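Local coordinates for mercuric reductase (Metallosphaera sedula, PDB 4YWO), which probably reduces mercuric ion to elemental mercury with electrons from NADPH, working as a homodimeric flavoenzyme with bound FAD, at residues A29-V39 with G321-T330; I116-A127 with V130-F140. All coordinates share one frame; numbering follows the deposited sequence. Where two conformers were deposited one is given.

Contact 1: A29-V39 with G321-T330; sequences AAMIKANELGV and GSIATENALT
Helices 29-36 and 321-330 run broadly the same way at a crossing angle of -39°, their axes approaching to 7.6 Å, and Ala30 and Gly321 bring their CA atoms within 4.6 Å. Gly321 has no side chain to hold the backbones apart, and Ala30 CA sits 3.7 Å from Gly321 O. That carbonyl accepts from Thr325 N and, on the other face of its plane, from Thr325 OG1. With OG1 so engaged, Thr325 CG2 stands anti to its N (OG1 at chi1 -61°) and lies 3.7 Å from Ala34 N. Helix 25-36 is the first helix of the FAD-binding Rossmann fold, following strand 16-21, and helix 314-330 packs beside it; Ala30, Ala34 and Thr325 touch that strand. Lys33 lies alongside Thr325, pointing the opposite way, with Lys33 CG 3.8 Å from Thr325 CG2. The bent chain carries Lys33 NZ to a long, weak salt bridge, 3.4 Å from Glu326 OE1, while Lys334 pairs with Glu326 OE2. Water 1 links Ala29 O to Ser322 OG. Val39, whose N closes the helix-ending Schellman motif of Gly38 on Ala34 O, meets Leu329 tip to tip, CG2 to CD1 3.9 Å, and Leu37 CD1 lies equally close to Thr330 CG2.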
loop_
_atom_site.group_PDB
_atom_site.type_symbol
_atom_site.label_atom_id
_atom_site.label_comp_id
_atom_site.label_asym_id
_atom_site.label_seq_id
_atom_site.Cartn_x
_atom_site.Cartn_y
_atom_site.Cartn_z
ATOM N N ALA A 29 -18.298 18.397 0.120
ATOM C CA ALA A 29 -18.965 17.134 0.132
ATOM C C ALA A 29 -20.464 17.336 0.328
ATOM O O ALA A 29 -21.275 16.719 -0.389
ATOM C CB ALA A 29 -18.380 16.263 1.156
ATOM N N ALA A 30 -20.848 18.293 1.225
ATOM C CA ALA A 30 -22.245 18.598 1.402
ATOM C C ALA A 30 -22.845 19.166 0.152
ATOM O O ALA A 30 -23.997 18.837 -0.149
ATOM C CB ALA A 30 -22.392 19.581 2.595
ATOM N N MET A 31 -22.164 20.033 -0.562
ATOM C CA MET A 31 -22.667 20.672 -1.737
ATOM C C MET A 31 -22.970 19.610 -2.793
ATOM O O MET A 31 -24.011 19.666 -3.518
ATOM C CB MET A 31 -21.732 21.659 -2.290
ATOM C CG MET A 31 -22.254 22.310 -3.558
ATOM S SD MET A 31 -20.931 22.991 -4.548
ATOM C CE MET A 31 -19.720 21.727 -4.925
ATOM N N ILE A 32 -22.057 18.694 -2.885
ATOM C CA ILE A 32 -22.172 17.636 -3.932
ATOM C C ILE A 32 -23.342 16.720 -3.616
ATOM O O ILE A 32 -24.191 16.477 -4.510
ATOM C CB ILE A 32 -20.875 16.866 -4.083
ATOM C CG1 ILE A 32 -19.854 17.812 -4.615
ATOM C CG2 ILE A 32 -21.137 15.598 -4.983
ATOM C CD1 ILE A 32 -18.464 17.217 -4.627
ATOM N N LYS A 33 -23.431 16.266 -2.384
ATOM C CA LYS A 33 -24.521 15.480 -1.934
ATOM C C LYS A 33 -25.840 16.165 -2.123
ATOM O O LYS A 33 -26.825 15.508 -2.457
ATOM C CB LYS A 33 -24.391 15.067 -0.533
ATOM C CG LYS A 33 -25.482 14.176 -0.022
ATOM C CD LYS A 33 -25.509 12.920 -0.906
ATOM C CE LYS A 33 -25.819 11.710 -0.037
ATOM N NZ LYS A 33 -25.453 10.384 -0.649
ATOM N N ALA A 34 -25.891 17.453 -1.831
ATOM C CA ALA A 34 -27.150 18.169 -2.009
ATOM C C ALA A 34 -27.625 18.129 -3.506
ATOM O O ALA A 34 -28.826 17.842 -3.764
ATOM C CB ALA A 34 -26.975 19.621 -1.537
ATOM N N ASN A 35 -26.720 18.371 -4.423
ATOM C CA ASN A 35 -26.993 18.291 -5.872
ATOM C C ASN A 35 -27.511 16.918 -6.261
ATOM O O ASN A 35 -28.457 16.821 -7.059
ATOM C CB ASN A 35 -25.750 18.645 -6.697
ATOM C CG ASN A 35 -25.641 20.086 -6.993
ATOM O OD1 ASN A 35 -25.778 20.465 -8.109
ATOM N ND2 ASN A 35 -25.342 20.919 -6.007
ATOM N N GLU A 36 -26.880 15.884 -5.759
ATOM C CA GLU A 36 -27.275 14.480 -5.958
ATOM C C GLU A 36 -28.695 14.182 -5.417
ATOM O O GLU A 36 -29.416 13.346 -5.948
ATOM C CB GLU A 36 -26.269 13.530 -5.349
ATOM C CG GLU A 36 -24.908 13.600 -6.088
ATOM C CD GLU A 36 -23.763 12.807 -5.410
ATOM O OE1 GLU A 36 -23.928 12.314 -4.260
ATOM O OE2 GLU A 36 -22.691 12.651 -6.074
ATOM N N LEU A 37 -29.135 14.865 -4.365
ATOM C CA LEU A 37 -30.482 14.710 -3.862
ATOM C C LEU A 37 -31.403 15.750 -4.438
ATOM O O LEU A 37 -32.524 15.958 -3.908
ATOM C CB LEU A 37 -30.436 14.854 -2.336
ATOM C CG LEU A 37 -29.565 13.785 -1.721
ATOM C CD1 LEU A 37 -29.367 13.965 -0.202
ATOM C CD2 LEU A 37 -30.133 12.413 -2.160
ATOM N N GLY A 38 -30.963 16.497 -5.446
ATOM C CA GLY A 38 -31.875 17.384 -6.166
ATOM C C GLY A 38 -32.084 18.768 -5.560
ATOM O O GLY A 38 -33.042 19.440 -5.839
ATOM N N VAL A 39 -31.164 19.205 -4.714
ATOM C CA VAL A 39 -31.241 20.499 -4.059
ATOM C C VAL A 39 -30.062 21.399 -4.462
ATOM O O VAL A 39 -28.901 20.980 -4.442
ATOM C CB VAL A 39 -31.230 20.277 -2.484
ATOM C CG1 VAL A 39 -31.020 21.594 -1.755
ATOM C CG2 VAL A 39 -32.519 19.571 -2.005
ATOM N N GLY A 321 -19.575 15.492 5.795
ATOM C CA GLY A 321 -20.346 16.506 5.048
ATOM C C GLY A 321 -21.419 15.789 4.209
ATOM O O GLY A 321 -22.574 16.182 4.161
ATOM N N SER A 322 -21.074 14.619 3.574
ATOM C CA SER A 322 -22.072 13.852 2.876
ATOM C C SER A 322 -23.157 13.309 3.724
ATOM O O SER A 322 -24.346 13.394 3.300
ATOM C CB SER A 322 -21.434 12.617 2.091
ATOM O OG SER A 322 -20.492 13.094 1.105
ATOM N N ILE A 323 -22.839 12.715 4.845
ATOM C CA ILE A 323 -23.828 12.048 5.693
ATOM C C ILE A 323 -24.750 13.126 6.343
ATOM O O ILE A 323 -25.990 12.990 6.398
ATOM C CB ILE A 323 -23.184 11.275 6.775
ATOM C CG1 ILE A 323 -22.595 10.007 6.155
ATOM C CG2 ILE A 323 -24.166 10.806 7.829
ATOM C CD1 ILE A 323 -21.824 9.233 7.194
ATOM N N ALA A 324 -24.154 14.220 6.750
ATOM C CA ALA A 324 -24.936 15.295 7.444
ATOM C C ALA A 324 -25.969 15.791 6.477
ATOM O O ALA A 324 -27.146 15.995 6.895
ATOM C CB ALA A 324 -24.029 16.411 7.912
ATOM N N THR A 325 -25.584 15.972 5.232
ATOM C CA THR A 325 -26.436 16.502 4.194
ATOM C C THR A 325 -27.590 15.506 3.924
ATOM O O THR A 325 -28.776 15.870 3.833
ATOM C CB THR A 325 -25.684 16.917 3.017
ATOM O OG1 THR A 325 -24.752 17.940 3.327
ATOM C CG2 THR A 325 -26.527 17.323 1.834
ATOM N N GLU A 326 -27.233 14.236 3.726
ATOM C CA GLU A 326 -28.271 13.254 3.478
ATOM C C GLU A 326 -29.189 13.184 4.620
ATOM O O GLU A 326 -30.482 13.092 4.389
ATOM C CB GLU A 326 -27.591 11.877 3.172
ATOM C CG GLU A 326 -28.632 10.853 2.846
ATOM C CD GLU A 326 -28.049 9.555 2.332
ATOM O OE1 GLU A 326 -26.799 9.410 2.306
ATOM O OE2 GLU A 326 -28.867 8.648 2.060
ATOM N N ASN A 327 -28.722 13.174 5.869
ATOM C CA ASN A 327 -29.645 13.092 7.030
ATOM C C ASN A 327 -30.544 14.357 7.066
ATOM O O ASN A 327 -31.797 14.308 7.313
ATOM C CB ASN A 327 -28.955 12.987 8.333
ATOM C CG ASN A 327 -28.257 11.580 8.545
ATOM O OD1 ASN A 327 -28.580 10.669 7.841
ATOM N ND2 ASN A 327 -27.462 11.447 9.537
ATOM N N ALA A 328 -29.962 15.466 6.696
ATOM C CA ALA A 328 -30.765 16.756 6.777
ATOM C C ALA A 328 -31.804 16.780 5.738
ATOM O O ALA A 328 -32.959 17.200 6.087
ATOM C CB ALA A 328 -29.809 17.968 6.619
ATOM N N LEU A 329 -31.524 16.318 4.509
ATOM C CA LEU A 329 -32.465 16.489 3.380
ATOM C C LEU A 329 -33.402 15.288 3.175
ATOM O O LEU A 329 -34.421 15.450 2.498
ATOM C CB LEU A 329 -31.811 16.751 2.071
ATOM C CG LEU A 329 -30.891 17.951 1.884
ATOM C CD1 LEU A 329 -30.129 17.969 0.612
ATOM C CD2 LEU A 329 -31.774 19.215 1.988
ATOM N N THR A 330 -33.066 14.120 3.738
ATOM C CA THR A 330 -33.897 12.940 3.458
ATOM C C THR A 330 -34.547 12.446 4.651
ATOM O O THR A 330 -35.416 11.617 4.543
ATOM C CB THR A 330 -33.085 11.788 2.761
ATOM O OG1 THR A 330 -32.224 11.217 3.694
ATOM C CG2 THR A 330 -32.313 12.268 1.622
HETATM O O HOH W 1 -20.723 14.197 -1.233
#

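Contact 2: I116-A127 with V130-F140. With FAD (flavin-adenine dinucleotide), chain B.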
loop_
_atom_site.group_PDB
_atom_site.type_symbol
_atom_site.label_atom_id
_atom_site.label_comp_id
_atom_site.label_asym_id
_atom_site.label_seq_id
_atom_site.Cartn_x
_atom_site.Cartn_y
_atom_site.Cartn_z
ATOM N N ILE A 116 -21.822 32.330 -1.761
ATOM C CA ILE A 116 -21.612 33.628 -1.111
ATOM C C ILE A 116 -20.326 33.672 -0.379
ATOM O O ILE A 116 -20.048 32.737 0.381
ATOM C CB ILE A 116 -22.778 33.898 -0.160
ATOM C CG1 ILE A 116 -24.130 33.794 -0.864
ATOM C CG2 ILE A 116 -22.542 35.244 0.597
ATOM C CD1 ILE A 116 -25.286 33.867 0.071
ATOM N N GLN A 117 -19.441 34.656 -0.630
ATOM C CA GLN A 117 -18.235 34.759 0.073
ATOM C C GLN A 117 -18.339 35.776 1.191
ATOM O O GLN A 117 -18.610 36.963 0.965
ATOM C CB GLN A 117 -17.036 34.994 -0.880
ATOM C CG GLN A 117 -16.794 33.715 -1.685
ATOM C CD GLN A 117 -15.690 33.797 -2.718
ATOM O OE1 GLN A 117 -14.633 33.149 -2.588
ATOM N NE2 GLN A 117 -15.938 34.561 -3.775
ATOM N N GLY A 118 -18.150 35.295 2.389
ATOM C CA GLY A 118 -18.232 36.136 3.555
ATOM C C GLY A 118 -18.334 35.334 4.825
ATOM O O GLY A 118 -18.513 34.122 4.774
ATOM N N GLU A 119 -18.251 36.025 5.974
ATOM C CA GLU A 119 -18.326 35.427 7.303
ATOM C C GLU A 119 -19.802 35.330 7.685
ATOM O O GLU A 119 -20.490 36.404 7.755
ATOM C CB GLU A 119 -17.518 36.188 8.317
ATOM C CG GLU A 119 -17.603 35.630 9.682
ATOM C CD GLU A 119 -16.783 36.279 10.734
ATOM O OE1 GLU A 119 -15.648 35.801 10.948
ATOM O OE2 GLU A 119 -17.293 37.254 11.337
ATOM N N ALA A 120 -20.308 34.118 7.886
ATOM C CA ALA A 120 -21.657 33.848 8.389
ATOM C C ALA A 120 -21.675 33.781 9.890
ATOM O O ALA A 120 -20.765 33.200 10.541
ATOM C CB ALA A 120 -22.254 32.583 7.817
ATOM N N ARG A 121 -22.766 34.312 10.525
ATOM C CA ARG A 121 -23.045 34.134 11.948
ATOM C C ARG A 121 -24.525 33.920 12.148
ATOM O O ARG A 121 -25.303 34.586 11.449
ATOM C CB ARG A 121 -22.662 35.400 12.765
ATOM C CG ARG A 121 -21.167 35.673 12.750
ATOM C CD ARG A 121 -20.768 36.909 13.532
ATOM N NE ARG A 121 -19.303 36.897 13.659
ATOM C CZ ARG A 121 -18.640 36.464 14.719
ATOM N NH1 ARG A 121 -19.260 36.034 15.801
ATOM N NH2 ARG A 121 -17.316 36.506 14.689
ATOM N N PHE A 122 -24.890 33.019 13.044
ATOM C CA PHE A 122 -26.277 32.723 13.300
ATOM C C PHE A 122 -26.933 33.916 14.042
ATOM O O PHE A 122 -26.291 34.447 14.972
ATOM C CB PHE A 122 -26.533 31.466 14.054
ATOM C CG PHE A 122 -26.322 30.233 13.155
ATOM C CD1 PHE A 122 -25.067 29.713 13.052
ATOM C CD2 PHE A 122 -27.320 29.701 12.499
ATOM C CE1 PHE A 122 -24.865 28.600 12.229
ATOM C CE2 PHE A 122 -27.127 28.623 11.586
ATOM C CZ PHE A 122 -25.855 28.119 11.498
ATOM N N ILE A 123 -28.133 34.207 13.579
ATOM C CA ILE A 123 -28.982 35.220 14.291
ATOM C C ILE A 123 -30.313 34.660 14.753
ATOM O O ILE A 123 -31.074 35.388 15.486
ATOM C CB ILE A 123 -29.165 36.465 13.385
ATOM C CG1 ILE A 123 -29.866 36.148 12.074
ATOM C CG2 ILE A 123 -27.835 37.210 13.165
ATOM C CD1 ILE A 123 -30.041 37.295 11.049
ATOM N N SER A 124 -30.691 33.428 14.385
ATOM C CA SER A 124 -31.887 32.800 14.834
ATOM C C SER A 124 -31.686 31.313 14.559
ATOM O O SER A 124 -30.736 30.942 13.849
ATOM C CB SER A 124 -33.075 33.294 14.084
ATOM O OG SER A 124 -33.290 32.680 12.834
ATOM N N PRO A 125 -32.618 30.497 15.016
ATOM C CA PRO A 125 -32.536 29.069 14.724
ATOM C C PRO A 125 -32.659 28.732 13.277
ATOM O O PRO A 125 -32.340 27.534 12.920
ATOM C CB PRO A 125 -33.763 28.496 15.477
ATOM C CG PRO A 125 -33.951 29.439 16.611
ATOM C CD PRO A 125 -33.694 30.763 16.007
ATOM N N HIS A 126 -33.090 29.630 12.387
ATOM C CA HIS A 126 -33.190 29.372 10.955
ATOM C C HIS A 126 -32.516 30.381 10.045
ATOM O O HIS A 126 -32.778 30.409 8.871
ATOM C CB HIS A 126 -34.639 29.257 10.414
ATOM C CG HIS A 126 -35.250 27.947 10.709
ATOM N ND1 HIS A 126 -36.059 27.771 11.823
ATOM C CD2 HIS A 126 -35.104 26.716 10.124
ATOM C CE1 HIS A 126 -36.393 26.491 11.923
ATOM N NE2 HIS A 126 -35.852 25.834 10.892
ATOM N N ALA A 127 -31.583 31.210 10.571
ATOM C CA ALA A 127 -30.982 32.245 9.774
ATOM C C ALA A 127 -29.595 32.646 10.230
ATOM O O ALA A 127 -29.272 32.617 11.465
ATOM C CB ALA A 127 -31.852 33.568 9.870
ATOM N N VAL A 130 -24.809 37.325 6.671
ATOM C CA VAL A 130 -23.532 37.466 5.998
ATOM C C VAL A 130 -23.547 38.761 5.151
ATOM O O VAL A 130 -24.411 38.981 4.361
ATOM C CB VAL A 130 -23.184 36.176 5.197
ATOM C CG1 VAL A 130 -24.313 35.765 4.292
ATOM C CG2 VAL A 130 -21.830 36.280 4.536
ATOM N N ASN A 131 -22.448 39.489 5.265
ATOM C CA ASN A 131 -22.258 40.769 4.541
ATOM C C ASN A 131 -23.524 41.684 4.747
ATOM O O ASN A 131 -23.997 42.412 3.844
ATOM C CB ASN A 131 -21.987 40.517 3.053
ATOM C CG ASN A 131 -20.710 39.651 2.804
ATOM O OD1 ASN A 131 -19.771 39.755 3.521
ATOM N ND2 ASN A 131 -20.746 38.774 1.802
ATOM N N GLY A 132 -24.092 41.568 5.918
ATOM C CA GLY A 132 -25.270 42.367 6.298
ATOM C C GLY A 132 -26.600 41.924 5.802
ATOM O O GLY A 132 -27.599 42.572 6.071
ATOM N N GLN A 133 -26.691 40.754 5.145
ATOM C CA GLN A 133 -27.870 40.224 4.648
ATOM C C GLN A 133 -28.343 39.013 5.416
ATOM O O GLN A 133 -27.488 38.284 5.944
ATOM C CB GLN A 133 -27.474 39.803 3.249
ATOM C CG GLN A 133 -28.395 39.087 2.370
ATOM C CD GLN A 133 -27.704 39.064 1.004
ATOM O OE1 GLN A 133 -27.198 40.114 0.561
ATOM N NE2 GLN A 133 -27.576 37.888 0.391
ATOM N N VAL A 134 -29.655 38.866 5.510
ATOM C CA VAL A 134 -30.284 37.697 6.133
ATOM C C VAL A 134 -30.390 36.564 5.115
ATOM O O VAL A 134 -30.907 36.728 4.019
ATOM C CB VAL A 134 -31.682 38.006 6.712
ATOM C CG1 VAL A 134 -32.264 36.801 7.331
ATOM C CG2 VAL A 134 -31.534 39.075 7.811
ATOM N N ILE A 135 -29.890 35.393 5.505
ATOM C CA ILE A 135 -30.039 34.162 4.737
ATOM C C ILE A 135 -30.721 33.171 5.650
ATOM O O ILE A 135 -30.192 32.774 6.684
ATOM C CB ILE A 135 -28.668 33.625 4.264
ATOM C CG1 ILE A 135 -27.890 34.662 3.410
ATOM C CG2 ILE A 135 -28.881 32.316 3.497
ATOM C CD1 ILE A 135 -28.589 34.941 2.101
ATOM N N GLU A 136 -31.918 32.774 5.271
ATOM C CA GLU A 136 -32.741 31.824 5.974
ATOM C C GLU A 136 -32.735 30.455 5.253
ATOM O O GLU A 136 -32.887 30.410 4.037
ATOM C CB GLU A 136 -34.177 32.224 6.048
ATOM C CG GLU A 136 -34.399 33.625 6.542
ATOM C CD GLU A 136 -35.920 33.954 6.581
ATOM O OE1 GLU A 136 -36.636 33.140 7.231
ATOM O OE2 GLU A 136 -36.335 34.946 5.984
ATOM N N ALA A 137 -32.704 29.411 6.028
ATOM C CA ALA A 137 -32.759 28.077 5.457
ATOM C C ALA A 137 -33.479 27.131 6.378
ATOM O O ALA A 137 -33.428 27.223 7.622
ATOM C CB ALA A 137 -31.349 27.598 5.125
ATOM N N GLU A 138 -34.138 26.128 5.784
ATOM C CA GLU A 138 -34.827 25.079 6.496
ATOM C C GLU A 138 -33.866 24.173 7.242
ATOM O O GLU A 138 -34.139 23.666 8.312
ATOM C CB GLU A 138 -35.646 24.206 5.502
ATOM C CG GLU A 138 -36.733 24.974 4.741
ATOM C CD GLU A 138 -37.505 24.139 3.717
ATOM O OE1 GLU A 138 -37.095 23.010 3.423
ATOM O OE2 GLU A 138 -38.507 24.643 3.156
ATOM N N LYS A 139 -32.706 23.974 6.574
ATOM C CA LYS A 139 -31.711 23.137 7.161
ATOM C C LYS A 139 -30.331 23.802 6.981
ATOM O O LYS A 139 -30.109 24.468 5.977
ATOM C CB LYS A 139 -31.658 21.772 6.441
ATOM C CG LYS A 139 -32.927 20.921 6.554
ATOM C CD LYS A 139 -33.008 20.391 7.939
ATOM C CE LYS A 139 -34.368 19.761 8.275
ATOM N NZ LYS A 139 -34.763 18.914 7.130
ATOM N N PHE A 140 -29.438 23.594 7.927
ATOM C CA PHE A 140 -28.035 24.050 7.859
ATOM C C PHE A 140 -27.087 22.884 8.071
ATOM O O PHE A 140 -27.288 22.002 8.951
ATOM C CB PHE A 140 -27.658 25.114 8.894
ATOM C CG PHE A 140 -28.308 26.459 8.607
ATOM C CD1 PHE A 140 -29.624 26.641 8.973
ATOM C CD2 PHE A 140 -27.613 27.514 8.093
ATOM C CE1 PHE A 140 -30.247 27.878 8.780
ATOM C CE2 PHE A 140 -28.261 28.756 7.914
ATOM C CZ PHE A 140 -29.562 28.886 8.187
HETATM P PA FAD B . -12.065 23.584 6.671
HETATM O O1A FAD B . -11.598 23.034 5.344
HETATM O O2A FAD B . -11.187 24.542 7.440
HETATM O O5B FAD B . -13.499 24.281 6.451
HETATM C C5B FAD B . -13.744 25.601 6.930
HETATM C C4B FAD B . -13.926 26.545 5.748
HETATM O O4B FAD B . -15.154 27.264 5.889
HETATM C C3B FAD B . -12.797 27.560 5.673
HETATM O O3B FAD B . -12.105 27.434 4.428
HETATM C C2B FAD B . -13.447 28.925 5.772
HETATM O O2B FAD B . -13.174 29.683 4.589
HETATM C C1B FAD B . -14.941 28.678 5.900
HETATM N N9A FAD B . -15.436 29.250 7.178
HETATM C C8A FAD B . -14.917 29.015 8.397
HETATM N N7A FAD B . -15.600 29.690 9.358
HETATM C C5A FAD B . -16.582 30.377 8.747
HETATM C C6A FAD B . -17.668 31.293 9.171
HETATM N N6A FAD B . -17.843 31.616 10.475
HETATM N N1A FAD B . -18.478 31.795 8.213
HETATM C C2A FAD B . -18.315 31.481 6.914
HETATM N N3A FAD B . -17.353 30.658 6.459
HETATM C C4A FAD B . -16.470 30.084 7.310
HETATM N N1 FAD B . -5.818 15.424 7.053
HETATM C C2 FAD B . -5.615 14.246 6.411
HETATM O O2 FAD B . -6.561 13.432 6.339
HETATM N N3 FAD B . -4.438 13.919 5.848
HETATM C C4 FAD B . -3.378 14.735 5.881
HETATM O O4 FAD B . -2.297 14.401 5.348
HETATM C C4X FAD B . -3.516 16.044 6.565
HETATM N N5 FAD B . -2.493 16.924 6.643
HETATM C C5X FAD B . -2.650 18.111 7.274
HETATM C C6 FAD B . -1.584 19.001 7.342
HETATM C C7 FAD B . -1.736 20.222 7.988
HETATM C C7M FAD B . -0.579 21.185 8.060
HETATM C C8 FAD B . -3.039 20.580 8.609
HETATM C C8M FAD B . -3.201 21.904 9.309
HETATM C C9 FAD B . -4.107 19.693 8.544
HETATM C C9A FAD B . -3.955 18.473 7.897
HETATM N N10 FAD B . -5.033 17.568 7.827
HETATM C C10 FAD B . -4.836 16.342 7.163
HETATM C "C1'" FAD B . -6.327 17.894 8.430
HETATM C "C2'" FAD B . -7.303 18.318 7.339
HETATM O "O2'" FAD B . -6.708 19.345 6.538
HETATM C "C3'" FAD B . -8.605 18.833 7.941
HETATM O "O3'" FAD B . -9.118 17.868 8.865
HETATM C "C4'" FAD B . -9.641 19.098 6.855
HETATM O "O4'" FAD B . -9.213 20.196 6.043
HETATM C "C5'" FAD B . -11.002 19.417 7.464
HETATM O "O5'" FAD B . -11.773 20.176 6.536
HETATM P P FAD B . -13.066 20.998 7.027
HETATM O O1P FAD B . -13.878 21.371 5.809
HETATM O O2P FAD B . -13.712 20.233 8.157
HETATM O O3P FAD B . -12.420 22.342 7.632
HETATM O O HOH W 2 -20.150 38.884 6.848
HETATM O O HOH W 3 -17.629 38.854 5.599
#
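Phe122 and Phe140 both carry CG beside the backbone N (chi1 -75° and -70°), and from there the rings, coming in from opposite directions, form an edge-to-face pair, the edge of Phe122 toward the face of Phe140. Phe122 CE2 stands 3.7 Å above the centre of the Phe140 ring, with the ring planes at 63°; Ala137 CB lies against the opposite face of Phe140, toward its rim, and His126 O lies in plane at its edge. His126 O accepts a 3.0 Å hydrogen bond from Ala137 N and a CA-H...O contact from Glu136 CA, whereas Ala127 CA makes one to Ile135 O. Nearby, the His126 ring turns its edge to Ala137 O and Glu138 O.

Towards the other end, Ile116 CD1 meets Ile135 CD1 tip to tip at 4.0 Å, and Val130 CG2 packs 3.6 Å from Gly118 C. Asn131 ND2 gives a nearly straight 2.9 Å bond to Gln117 O, coming from above that carbonyl plane although the oxygen lies in the amide plane of Asn131. Two waters tie Glu119 to Asn131: water 2 joins Glu119 O to Asn131 N, water 3 joins Glu119 N to Asn131 OD1. Ala120 N donates to FAD N1A at 3.0 Å, and FAD N6A returns a weak bond to Ala120 O. This backbone pairing reads the adenine edge where a three-stranded antiparallel meander joins the parallel sheet of the FAD-binding Rossmann fold.

In the fold
Both contacts belong to the FAD-binding part of the chain, their centres about 18 Å apart. Contact 1 joins two helices; contact 2 joins an antiparallel meander to strands 114-117 and 139-142 of the parallel sheet. Both are partly buried, but contact 2 includes more exposed residues and lies nearer the surface, although its phenylalanine pair is buried. Side chains from both rest on strand 16-21, and Lys139 NZ lies 2.7 Å from Ala328 O in a probable hydrogen bond. In contact 1 small residues bring the helices close beside a weak salt bridge; contact 2 combines aromatic packing, one backbone bond, an asparagine side-chain bond and bridging waters. Contact 2 hydrogen-bonds the adenine of FAD through Ala120, while contact 1 packs beside the FAD-binding Ala26.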